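Local coordinates for protein glycoside hydrolase family 5 (Aspergillus oryzae, PDB 6LA0) that acts as a secreted rutinosidase with a TIM-barrel cellulase-family domain and may also release glucose from the non-reducing ends of beta-1,3-glucans, at residues Thr33-Phe38 against Lys336-Ala341; Gly26-Glu31 against His66-Tyr71; Asn256-Val261 against Lys291-Thr296; Tyr246-Leu251 against Ala287-Phe292. All coordinates share one frame; numbering follows the deposited sequence.

Contact 1. Residues Thr33-Phe38 against Lys336-Ala341; sequences TIDSQF and KFSGNA. With NAG (2-acetamido-2-deoxy-beta-D-glucopyranose), chain F.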
# COMPACT_ATOMS: atom_id res chain seq x y z
N THR A 33 -1.90 -3.71 14.12
CA THR A 33 -0.50 -4.06 14.34
C THR A 33 0.45 -2.86 14.32
O THR A 33 1.55 -2.97 14.85
CB THR A 33 -0.07 -5.06 13.27
OG1 THR A 33 -0.39 -4.53 11.97
CG2 THR A 33 -0.83 -6.36 13.44
N ILE A 34 0.06 -1.74 13.71
CA ILE A 34 1.06 -0.71 13.42
C ILE A 34 1.30 0.20 14.62
O ILE A 34 2.42 0.66 14.84
CB ILE A 34 0.65 0.10 12.17
CG1 ILE A 34 0.54 -0.82 10.93
CG2 ILE A 34 1.66 1.21 11.91
CD1 ILE A 34 0.03 -0.14 9.68
N ASP A 35 0.26 0.46 15.42
CA ASP A 35 0.39 1.29 16.63
C ASP A 35 -0.38 0.58 17.75
O ASP A 35 -1.61 0.71 17.85
CB ASP A 35 -0.14 2.70 16.37
CG ASP A 35 0.13 3.67 17.52
OD1 ASP A 35 0.21 3.24 18.69
OD2 ASP A 35 0.25 4.88 17.25
N SER A 36 0.36 -0.18 18.57
CA SER A 36 -0.26 -0.94 19.66
C SER A 36 -0.93 -0.02 20.68
O SER A 36 -1.97 -0.37 21.25
CB SER A 36 0.79 -1.80 20.36
OG SER A 36 1.11 -2.95 19.60
N GLN A 37 -0.34 1.15 20.95
CA GLN A 37 -0.90 2.02 21.98
C GLN A 37 -2.21 2.63 21.52
O GLN A 37 -3.17 2.71 22.29
CB GLN A 37 0.09 3.12 22.35
CG GLN A 37 -0.53 4.20 23.25
CD GLN A 37 0.43 4.78 24.27
OE1 GLN A 37 1.65 4.60 24.17
NE2 GLN A 37 -0.11 5.50 25.25
N PHE A 38 -2.25 3.09 20.27
CA PHE A 38 -3.50 3.61 19.73
C PHE A 38 -4.57 2.53 19.73
O PHE A 38 -5.71 2.78 20.13
CB PHE A 38 -3.28 4.16 18.32
CG PHE A 38 -4.56 4.55 17.63
CD1 PHE A 38 -5.21 5.72 17.96
CD2 PHE A 38 -5.11 3.73 16.65
CE1 PHE A 38 -6.38 6.08 17.32
CE2 PHE A 38 -6.28 4.08 16.02
CZ PHE A 38 -6.92 5.26 16.36
N LYS A 336 6.68 4.32 9.93
CA LYS A 336 6.71 4.30 11.39
C LYS A 336 5.83 3.16 11.91
O LYS A 336 4.70 2.97 11.45
CB LYS A 336 6.21 5.64 11.97
CG LYS A 336 7.03 6.84 11.51
CD LYS A 336 6.48 8.14 12.07
CE LYS A 336 7.12 8.48 13.40
NZ LYS A 336 6.70 9.85 13.91
N PHE A 337 6.34 2.44 12.90
CA PHE A 337 5.72 1.21 13.37
C PHE A 337 6.12 0.99 14.83
O PHE A 337 7.32 0.94 15.13
CB PHE A 337 6.17 0.01 12.51
CG PHE A 337 5.42 -1.27 12.77
CD1 PHE A 337 5.68 -2.04 13.90
CD2 PHE A 337 4.50 -1.75 11.85
CE1 PHE A 337 5.02 -3.23 14.13
CE2 PHE A 337 3.83 -2.95 12.07
CZ PHE A 337 4.08 -3.68 13.22
N SER A 338 5.13 0.80 15.71
CA SER A 338 5.39 0.56 17.12
C SER A 338 4.65 -0.65 17.69
O SER A 338 4.66 -0.83 18.91
CB SER A 338 5.05 1.81 17.93
OG SER A 338 3.67 2.09 17.85
N GLY A 339 4.04 -1.49 16.86
CA GLY A 339 3.40 -2.69 17.39
C GLY A 339 4.40 -3.60 18.11
O GLY A 339 5.53 -3.78 17.66
N ASN A 340 3.95 -4.22 19.21
CA ASN A 340 4.87 -4.94 20.10
C ASN A 340 4.63 -6.44 20.13
O ASN A 340 5.09 -7.11 21.07
CB ASN A 340 4.79 -4.38 21.52
CG ASN A 340 3.40 -4.42 22.11
OD1 ASN A 340 2.46 -4.92 21.50
ND2 ASN A 340 3.26 -3.89 23.32
N ALA A 341 3.93 -7.00 19.14
CA ALA A 341 3.79 -8.45 19.07
C ALA A 341 5.16 -9.11 18.97
O ALA A 341 6.05 -8.63 18.25
CB ALA A 341 2.94 -8.83 17.86
C1 NAG F . 1.99 -3.81 23.98
C2 NAG F . 2.01 -4.35 25.41
C3 NAG F . 0.74 -3.93 26.17
C4 NAG F . 0.51 -2.43 26.06
C5 NAG F . 0.53 -2.00 24.60
C6 NAG F . 0.44 -0.50 24.42
C7 NAG F . 3.25 -6.45 25.73
C8 NAG F . 3.18 -7.95 25.66
N2 NAG F . 2.12 -5.80 25.41
O3 NAG F . 0.88 -4.30 27.54
O4 NAG F . -0.75 -2.09 26.63
O5 NAG F . 1.77 -2.41 24.00
O6 NAG F . 1.53 0.17 25.04
O7 NAG F . 4.27 -5.86 26.05
O HOH W 1 3.85 3.74 15.50
O HOH W 2 2.68 3.18 19.93
O HOH W 3 2.45 0.97 20.15

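Contact 2. Residues Gly26-Glu31 against His66-Tyr71; sequences GWLVQE and HRYATY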
# COMPACT_ATOMS: atom_id res chain seq x y z
N GLY A 26 -0.82 3.07 8.51
CA GLY A 26 -1.37 3.40 9.81
C GLY A 26 -1.79 4.84 10.01
O GLY A 26 -2.12 5.22 11.14
N TRP A 27 -1.80 5.65 8.95
CA TRP A 27 -2.07 7.08 9.04
C TRP A 27 -3.50 7.42 8.63
O TRP A 27 -4.27 7.94 9.45
CB TRP A 27 -1.05 7.84 8.17
CG TRP A 27 -1.24 9.33 8.11
CD1 TRP A 27 -1.64 10.17 9.13
CD2 TRP A 27 -1.02 10.17 6.96
NE1 TRP A 27 -1.68 11.48 8.67
CE2 TRP A 27 -1.31 11.50 7.35
CE3 TRP A 27 -0.62 9.92 5.64
CZ2 TRP A 27 -1.20 12.57 6.46
CZ3 TRP A 27 -0.51 10.98 4.77
CH2 TRP A 27 -0.81 12.29 5.18
N LEU A 28 -3.86 7.16 7.37
CA LEU A 28 -5.23 7.39 6.91
C LEU A 28 -6.00 6.08 6.76
O LEU A 28 -7.21 6.12 6.47
CB LEU A 28 -5.21 8.16 5.58
CG LEU A 28 -4.33 9.42 5.56
CD1 LEU A 28 -4.25 9.99 4.16
CD2 LEU A 28 -4.96 10.46 6.48
N VAL A 29 -5.33 4.95 6.96
CA VAL A 29 -5.94 3.62 7.10
C VAL A 29 -5.46 3.07 8.43
O VAL A 29 -4.25 3.05 8.69
CB VAL A 29 -5.50 2.69 5.95
CG1 VAL A 29 -6.03 1.27 6.17
CG2 VAL A 29 -5.95 3.22 4.59
N GLN A 30 -6.38 2.62 9.28
CA GLN A 30 -6.02 2.16 10.62
C GLN A 30 -5.95 0.64 10.66
O GLN A 30 -6.84 -0.04 10.14
CB GLN A 30 -7.02 2.67 11.68
CG GLN A 30 -7.38 4.15 11.58
CD GLN A 30 -6.17 5.05 11.57
OE1 GLN A 30 -5.18 4.79 12.27
NE2 GLN A 30 -6.21 6.09 10.76
N GLU A 31 -4.89 0.12 11.29
CA GLU A 31 -4.65 -1.31 11.44
C GLU A 31 -4.07 -1.59 12.82
O GLU A 31 -3.29 -0.78 13.35
CB GLU A 31 -3.71 -1.85 10.37
CG GLU A 31 -4.20 -1.67 8.95
CD GLU A 31 -3.20 -2.17 7.93
OE1 GLU A 31 -2.71 -3.30 8.11
OE2 GLU A 31 -2.90 -1.41 6.99
N HIS A 66 -7.63 13.81 15.06
CA HIS A 66 -6.40 14.08 15.81
C HIS A 66 -5.25 13.21 15.33
O HIS A 66 -4.10 13.67 15.24
CB HIS A 66 -6.64 13.87 17.31
CG HIS A 66 -5.41 14.05 18.14
ND1 HIS A 66 -4.83 15.28 18.36
CD2 HIS A 66 -4.64 13.15 18.81
CE1 HIS A 66 -3.77 15.14 19.13
NE2 HIS A 66 -3.63 13.86 19.42
N ARG A 67 -5.53 11.94 15.01
CA ARG A 67 -4.48 11.06 14.49
C ARG A 67 -4.00 11.52 13.12
O ARG A 67 -2.79 11.50 12.85
CB ARG A 67 -4.98 9.62 14.43
CG ARG A 67 -3.91 8.61 14.01
CD ARG A 67 -4.33 7.18 14.26
NE ARG A 67 -3.29 6.25 13.82
CZ ARG A 67 -2.22 5.91 14.53
NH1 ARG A 67 -1.33 5.06 14.02
NH2 ARG A 67 -2.02 6.41 15.76
N TYR A 68 -4.91 11.93 12.24
CA TYR A 68 -4.51 12.42 10.93
C TYR A 68 -3.56 13.60 11.06
O TYR A 68 -2.65 13.77 10.24
CB TYR A 68 -5.73 12.84 10.10
CG TYR A 68 -6.78 11.77 9.87
CD1 TYR A 68 -6.45 10.42 9.84
CD2 TYR A 68 -8.10 12.13 9.66
CE1 TYR A 68 -7.43 9.45 9.62
CE2 TYR A 68 -9.08 11.16 9.45
CZ TYR A 68 -8.73 9.84 9.42
OH TYR A 68 -9.70 8.89 9.22
N ALA A 69 -3.76 14.45 12.07
CA ALA A 69 -2.93 15.64 12.17
C ALA A 69 -1.57 15.38 12.80
O ALA A 69 -0.68 16.22 12.66
CB ALA A 69 -3.67 16.73 12.95
N THR A 70 -1.39 14.26 13.50
CA THR A 70 -0.20 14.07 14.32
C THR A 70 0.65 12.85 13.95
O THR A 70 1.86 12.88 14.17
CB THR A 70 -0.56 13.96 15.82
OG1 THR A 70 -1.52 12.92 16.03
CG2 THR A 70 -1.11 15.28 16.33
N TYR A 71 0.06 11.78 13.40
CA TYR A 71 0.82 10.55 13.23
C TYR A 71 1.90 10.69 12.17
O TYR A 71 3.00 10.14 12.31
CB TYR A 71 -0.11 9.38 12.90
CG TYR A 71 0.62 8.06 12.91
CD1 TYR A 71 1.09 7.53 14.11
CD2 TYR A 71 0.87 7.36 11.74
CE1 TYR A 71 1.77 6.32 14.13
CE2 TYR A 71 1.55 6.15 11.75
CZ TYR A 71 2.00 5.63 12.95
OH TYR A 71 2.67 4.43 13.00
O HOH W 4 -8.80 6.37 9.01

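Contact 3. Residues Asn256-Val261 against Lys291-Thr296; sequences NLVFDV and KFPVFT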
# COMPACT_ATOMS: atom_id res chain seq x y z
N ASN A 256 -1.59 2.71 -19.81
CA ASN A 256 -0.56 3.39 -19.01
C ASN A 256 -0.60 2.76 -17.62
O ASN A 256 -1.22 3.26 -16.67
CB ASN A 256 -0.79 4.89 -18.97
CG ASN A 256 0.44 5.65 -18.46
OD1 ASN A 256 1.44 5.05 -18.09
ND2 ASN A 256 0.35 6.98 -18.45
N LEU A 257 0.09 1.63 -17.50
CA LEU A 257 -0.18 0.66 -16.45
C LEU A 257 1.12 0.13 -15.87
O LEU A 257 2.02 -0.27 -16.61
CB LEU A 257 -1.02 -0.49 -17.03
CG LEU A 257 -1.48 -1.68 -16.17
CD1 LEU A 257 -2.48 -1.25 -15.14
CD2 LEU A 257 -2.07 -2.75 -17.08
N VAL A 258 1.21 0.14 -14.54
CA VAL A 258 2.31 -0.48 -13.82
C VAL A 258 1.73 -1.43 -12.79
O VAL A 258 0.68 -1.16 -12.21
CB VAL A 258 3.21 0.59 -13.17
CG1 VAL A 258 2.39 1.47 -12.22
CG2 VAL A 258 4.37 -0.05 -12.44
N PHE A 259 2.39 -2.57 -12.57
CA PHE A 259 1.92 -3.59 -11.65
C PHE A 259 2.59 -3.40 -10.30
O PHE A 259 3.80 -3.14 -10.23
CB PHE A 259 2.23 -4.99 -12.20
CG PHE A 259 1.23 -5.44 -13.20
CD1 PHE A 259 1.27 -4.95 -14.50
CD2 PHE A 259 0.22 -6.32 -12.84
CE1 PHE A 259 0.34 -5.35 -15.44
CE2 PHE A 259 -0.72 -6.72 -13.78
CZ PHE A 259 -0.66 -6.24 -15.08
N ASP A 260 1.80 -3.50 -9.22
CA ASP A 260 2.28 -3.43 -7.84
C ASP A 260 2.26 -4.84 -7.25
O ASP A 260 1.18 -5.43 -7.11
CB ASP A 260 1.40 -2.49 -7.00
CG ASP A 260 1.72 -2.56 -5.50
OD1 ASP A 260 2.76 -3.13 -5.13
OD2 ASP A 260 0.92 -2.04 -4.69
N VAL A 261 3.44 -5.40 -6.92
CA VAL A 261 3.50 -6.70 -6.25
C VAL A 261 3.94 -6.51 -4.81
O VAL A 261 4.72 -5.60 -4.49
CB VAL A 261 4.44 -7.70 -6.98
CG1 VAL A 261 3.98 -7.92 -8.44
CG2 VAL A 261 5.92 -7.24 -6.93
N LYS A 291 5.91 -6.82 -20.92
CA LYS A 291 4.83 -6.09 -21.58
C LYS A 291 4.38 -4.90 -20.73
O LYS A 291 4.02 -3.85 -21.27
CB LYS A 291 3.65 -7.02 -21.89
CG LYS A 291 2.54 -6.35 -22.72
CD LYS A 291 1.28 -7.21 -22.81
CE LYS A 291 0.21 -6.51 -23.65
NZ LYS A 291 -1.02 -7.34 -23.81
N PHE A 292 4.41 -5.05 -19.40
CA PHE A 292 4.16 -3.98 -18.45
C PHE A 292 5.21 -4.03 -17.34
O PHE A 292 5.70 -5.11 -17.01
CB PHE A 292 2.76 -4.10 -17.82
CG PHE A 292 1.63 -4.02 -18.80
CD1 PHE A 292 1.24 -2.80 -19.33
CD2 PHE A 292 0.94 -5.17 -19.17
CE1 PHE A 292 0.18 -2.72 -20.24
CE2 PHE A 292 -0.12 -5.10 -20.08
CZ PHE A 292 -0.50 -3.88 -20.62
N PRO A 293 5.55 -2.88 -16.75
CA PRO A 293 6.56 -2.86 -15.69
C PRO A 293 5.99 -3.24 -14.33
O PRO A 293 4.78 -3.26 -14.10
CB PRO A 293 7.04 -1.40 -15.71
CG PRO A 293 5.81 -0.63 -16.12
CD PRO A 293 5.03 -1.53 -17.06
N VAL A 294 6.91 -3.53 -13.40
CA VAL A 294 6.59 -4.03 -12.06
C VAL A 294 7.22 -3.14 -11.00
O VAL A 294 8.38 -2.74 -11.11
CB VAL A 294 7.09 -5.48 -11.88
CG1 VAL A 294 6.84 -5.95 -10.45
CG2 VAL A 294 6.42 -6.42 -12.87
N PHE A 295 6.44 -2.84 -9.95
CA PHE A 295 6.88 -2.10 -8.77
C PHE A 295 6.54 -2.92 -7.53
O PHE A 295 5.48 -3.56 -7.47
CB PHE A 295 6.21 -0.71 -8.70
CG PHE A 295 6.74 0.18 -7.59
CD1 PHE A 295 7.97 0.81 -7.70
CD2 PHE A 295 5.98 0.42 -6.45
CE1 PHE A 295 8.44 1.65 -6.69
CE2 PHE A 295 6.44 1.25 -5.44
CZ PHE A 295 7.67 1.87 -5.56
N THR A 296 7.45 -2.94 -6.56
CA THR A 296 7.24 -3.72 -5.34
C THR A 296 6.74 -2.74 -4.28
O THR A 296 7.51 -2.20 -3.49
CB THR A 296 8.52 -4.43 -4.91
OG1 THR A 296 9.06 -5.19 -6.02
CG2 THR A 296 8.25 -5.37 -3.74

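Contact 4. Residues Tyr246-Leu251 against Ala287-Phe292; sequences YWSNQL and AGDGKF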
# COMPACT_ATOMS: atom_id res chain seq x y z
N TYR A 246 -0.05 -13.35 -15.42
CA TYR A 246 -1.44 -13.79 -15.37
C TYR A 246 -2.38 -12.74 -15.95
O TYR A 246 -3.43 -13.10 -16.50
CB TYR A 246 -1.83 -14.10 -13.91
CG TYR A 246 -3.29 -14.48 -13.70
CD1 TYR A 246 -4.27 -13.50 -13.53
CD2 TYR A 246 -3.69 -15.82 -13.66
CE1 TYR A 246 -5.61 -13.83 -13.34
CE2 TYR A 246 -5.03 -16.16 -13.46
CZ TYR A 246 -5.98 -15.16 -13.30
OH TYR A 246 -7.31 -15.47 -13.10
N TRP A 247 -2.04 -11.46 -15.83
CA TRP A 247 -2.92 -10.38 -16.25
C TRP A 247 -2.53 -9.77 -17.58
O TRP A 247 -3.36 -9.10 -18.22
CB TRP A 247 -2.92 -9.24 -15.20
CG TRP A 247 -3.38 -9.65 -13.83
CD1 TRP A 247 -2.58 -9.89 -12.74
CD2 TRP A 247 -4.73 -9.84 -13.39
NE1 TRP A 247 -3.36 -10.24 -11.66
CE2 TRP A 247 -4.68 -10.20 -12.03
CE3 TRP A 247 -5.98 -9.74 -14.02
CZ2 TRP A 247 -5.83 -10.47 -11.28
CZ3 TRP A 247 -7.12 -10.00 -13.28
CH2 TRP A 247 -7.04 -10.36 -11.92
N SER A 248 -1.28 -9.96 -18.01
CA SER A 248 -0.74 -9.10 -19.05
C SER A 248 -1.40 -9.34 -20.40
O SER A 248 -1.48 -8.42 -21.22
CB SER A 248 0.77 -9.30 -19.14
OG SER A 248 1.09 -10.55 -19.71
N ASN A 249 -1.90 -10.54 -20.66
CA ASN A 249 -2.50 -10.78 -21.97
C ASN A 249 -4.00 -10.53 -21.97
O ASN A 249 -4.64 -10.71 -23.01
CB ASN A 249 -2.18 -12.19 -22.46
CG ASN A 249 -0.77 -12.29 -22.98
OD1 ASN A 249 0.10 -12.90 -22.35
ND2 ASN A 249 -0.51 -11.65 -24.12
N GLN A 250 -4.56 -10.07 -20.85
CA GLN A 250 -5.95 -9.63 -20.80
C GLN A 250 -6.09 -8.12 -20.94
O GLN A 250 -7.20 -7.60 -20.82
CB GLN A 250 -6.60 -10.10 -19.48
CG GLN A 250 -6.14 -11.49 -19.02
CD GLN A 250 -7.06 -12.09 -17.96
OE1 GLN A 250 -8.29 -12.00 -18.06
NE2 GLN A 250 -6.48 -12.71 -16.93
N LEU A 251 -4.99 -7.41 -21.21
CA LEU A 251 -5.03 -5.95 -21.25
C LEU A 251 -4.28 -5.40 -22.46
O LEU A 251 -3.18 -5.88 -22.78
CB LEU A 251 -4.41 -5.37 -19.97
CG LEU A 251 -5.15 -5.72 -18.68
CD1 LEU A 251 -4.18 -5.78 -17.52
CD2 LEU A 251 -6.29 -4.71 -18.43
N ALA A 287 9.67 -10.43 -11.86
CA ALA A 287 10.07 -9.37 -12.78
C ALA A 287 9.09 -9.20 -13.94
O ALA A 287 9.10 -8.14 -14.57
CB ALA A 287 11.47 -9.65 -13.32
N GLY A 288 8.27 -10.20 -14.23
CA GLY A 288 7.28 -10.09 -15.28
C GLY A 288 7.81 -10.41 -16.67
O GLY A 288 8.96 -10.82 -16.87
N ASP A 289 6.94 -10.23 -17.66
CA ASP A 289 7.26 -10.56 -19.05
C ASP A 289 7.69 -9.35 -19.89
O ASP A 289 7.90 -9.49 -21.10
CB ASP A 289 6.07 -11.25 -19.72
CG ASP A 289 4.79 -10.44 -19.64
OD1 ASP A 289 4.89 -9.19 -19.57
OD2 ASP A 289 3.70 -11.04 -19.63
N GLY A 290 7.81 -8.16 -19.28
CA GLY A 290 8.20 -6.95 -20.00
C GLY A 290 7.10 -6.24 -20.78
O GLY A 290 7.36 -5.15 -21.31
N LYS A 291 5.91 -6.82 -20.92
CA LYS A 291 4.83 -6.09 -21.58
C LYS A 291 4.38 -4.90 -20.73
O LYS A 291 4.02 -3.85 -21.27
CB LYS A 291 3.65 -7.02 -21.89
CG LYS A 291 2.54 -6.35 -22.72
CD LYS A 291 1.28 -7.21 -22.81
CE LYS A 291 0.21 -6.51 -23.65
NZ LYS A 291 -1.02 -7.34 -23.81
N PHE A 292 4.41 -5.05 -19.40
CA PHE A 292 4.16 -3.98 -18.45
C PHE A 292 5.21 -4.03 -17.34
O PHE A 292 5.70 -5.11 -17.01
CB PHE A 292 2.76 -4.10 -17.82
CG PHE A 292 1.63 -4.02 -18.80
CD1 PHE A 292 1.24 -2.80 -19.33
CD2 PHE A 292 0.94 -5.17 -19.17
CE1 PHE A 292 0.18 -2.72 -20.24
CE2 PHE A 292 -0.12 -5.10 -20.08
CZ PHE A 292 -0.50 -3.88 -20.62

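Contact 1. Residues Thr33-Phe38 against Lys336-Ala341
With F337 CG anti to the backbone N (chi1 -171°), the phenyl ring lies against the T33-I34 backbone. I34 CA sits over one ring face, toward the rim and 4.1 Å from the centroid, as a CH-pi contact. At N340, CG sits between the backbone N and the carbonyl carbon (chi1 57°), which turns the amide toward S36. Its OD1 comes 3.1 Å from S36 OG, where a hydrogen bond is plausible but not settled.

The backbones are joined by S338 N, which gives a nearly straight hydrogen bond of 2.8 Å to I34 O; G339 N adds a weak one to the same oxygen. G339 has no side chain, and its CA reaches T33 O at 3.2 Å in a CA-H...O contact. The same T33 O lies 3.1 Å from F337 CZ, approaching obliquely. One water accepts from Q37 N and donates to S338 O; another donates to D35 OD1 and lies close to S338 OG.

N340 is N-glycosylated: ND2 is bonded to C1 of the GlcNAc, and the sugar passes S36, with its O5 3.8 Å from S36 CB. D35 is the N-cap of the next helix; its OD1 accepts from F38 N at 2.9 Å, met from above the carboxylate plane.

In the fold, the contact ties the start of helix 36-42 to the loop between strand 329-332 and helix 355-360. W353 stacks on F337, while K336 NZ makes a salt bridge to D76 of helix 74-81.

Contact 2. Residues Gly26-Glu31 against His66-Tyr71
R67 reaches G26 with its CG anti to the backbone N (chi1 -176°) and its chain extended to NE. The guanidinium takes G26 O side-on, NH1 at 3.0 Å and NE at 3.1 Å, so two donors hold one buried carbonyl. NE also makes a weak bond to Q30 OE1, whose amide plane stands almost perpendicular to the guanidinium. The other end of that amide is fixed too: Q30 NE2 donates to W27 O from well above the carbonyl plane.

A second polar link is W27 NE1 to Y68 O, 2.9 Å and nearly straight (173°), with the oxygen in the indole plane. One water gathers three groups, donating to L28 O and accepting from Q30 NE2 and Y68 OH.

Among apolar groups, L28 CD2 meets Y68 CD1 at 3.7 Å, and W27 CB lies 4.1 Å from Y71 CD2. Within 66-71, R67 NH1 lies over the centre of the Y71 ring.

The 26-31 loop, which follows strand 19-23 of the family's TIM barrel, is thus fastened to helix 60-70. W27 and L28 also pack on I90 of strand 87-92, W27 and Y68 touch helix 110-125, and Q30 rests against F38 and W39 of helix 36-42.

Contact 3. Residues Asn256-Val261 against Lys291-Thr296
L257 and F292 meet at the start of strand 257-265, ahead of its first bridge to strand 294-303 at F259-V294; with helix 275-285 these neighbouring parallel strands form a beta-alpha-beta unit of the TIM barrel. L257 CG is anti to the backbone N (chi1 -180°), which carries CD2 over the centre of the F292 ring, 3.9 Å from its centroid, in a CH-pi contact. The F259 ring approaches F292 obliquely, planes at 48°, and puts CE1 3.6 Å from F292 CB. F292 CG and P293 O both lie at the F259 ring edge, in its plane.

V258 crosses P293 at about a right angle, CG2 4.0 Å from CG, and also reaches F295 CB. V294, on the F259 face, is touched by V261 CG2.

The backbone ladder is F259 N to P293 O, F295 N to F259 O at 2.7 Å, and V261 N to F295 O. The axes of the short strand segments are turned 32° from parallel, as sheet twist does.

D260 and F295 share the other face. D260 is buried; its OD2 bonds H262 NE2 and its OD1 takes G297 N, with E187 close by. At V261, T296 CA comes 3.3 Å from V261 O in a CA-H...O contact.

Contact 4. Residues Tyr246-Leu251 against Ala287-Phe292
K291 crosses to S248 with a fully extended side chain. From CB, CG runs anti to the backbone N (chi1 -174°), and every later torsion is also close to 180°, so the chain lies straight across to the end of helix 244-248. CD is the first atom to close in, 3.4 Å from S248 O. CE is about equally near S248 O and L251 O. At the tip NZ donates to both, 2.8 Å to S248 O and 2.8 Å to L251 O, the latter nearly along the C=O axis. A positive charge at these two carbonyls, at the close of a weakly bonded helix, is probably favourable there.

The base of the lysine is held by an Asx turn: D289 OD1 accepts from K291 N at 2.9 Å, in the loop that leads from helix 275-285 into strand 294-303 of the barrel. Its other oxygen, D289 OD2, uses the syn lone pair to take the S248 hydroxyl, OG to OD2 2.7 Å. One carboxylate therefore fixes the lysine's backbone and binds the helix end as well, while D289 N donates to E244 OE1.

Next in the chain, the F292 ring turns its edge to S248 O and L251 O, and its CZ lies 4.2 Å from L251 CB.

How the contacts relate
Contacts 1 and 2 form one cluster, their centres about 12 Å apart: R67 NH2 of contact 2 makes a 3.1 Å salt bridge with D35 OD2 of contact 1, and Y71 OH hydrogen-bonds K336 O at 2.9 Å. Contacts 3 and 4 form another on the opposite side of the chain's centre, about 8 Å apart between centres and sharing K291 and F292; W247 CB meets F259 CE2 at 3.6 Å. Between the clusters the centres of contacts 1 and 3 lie about 30 Å apart, those of contacts 2 and 4 about 35 Å. The glycan bonded to N340 belongs to contact 1; about 8 Å separates another GlcNAc from the Y68 side chain of contact 2.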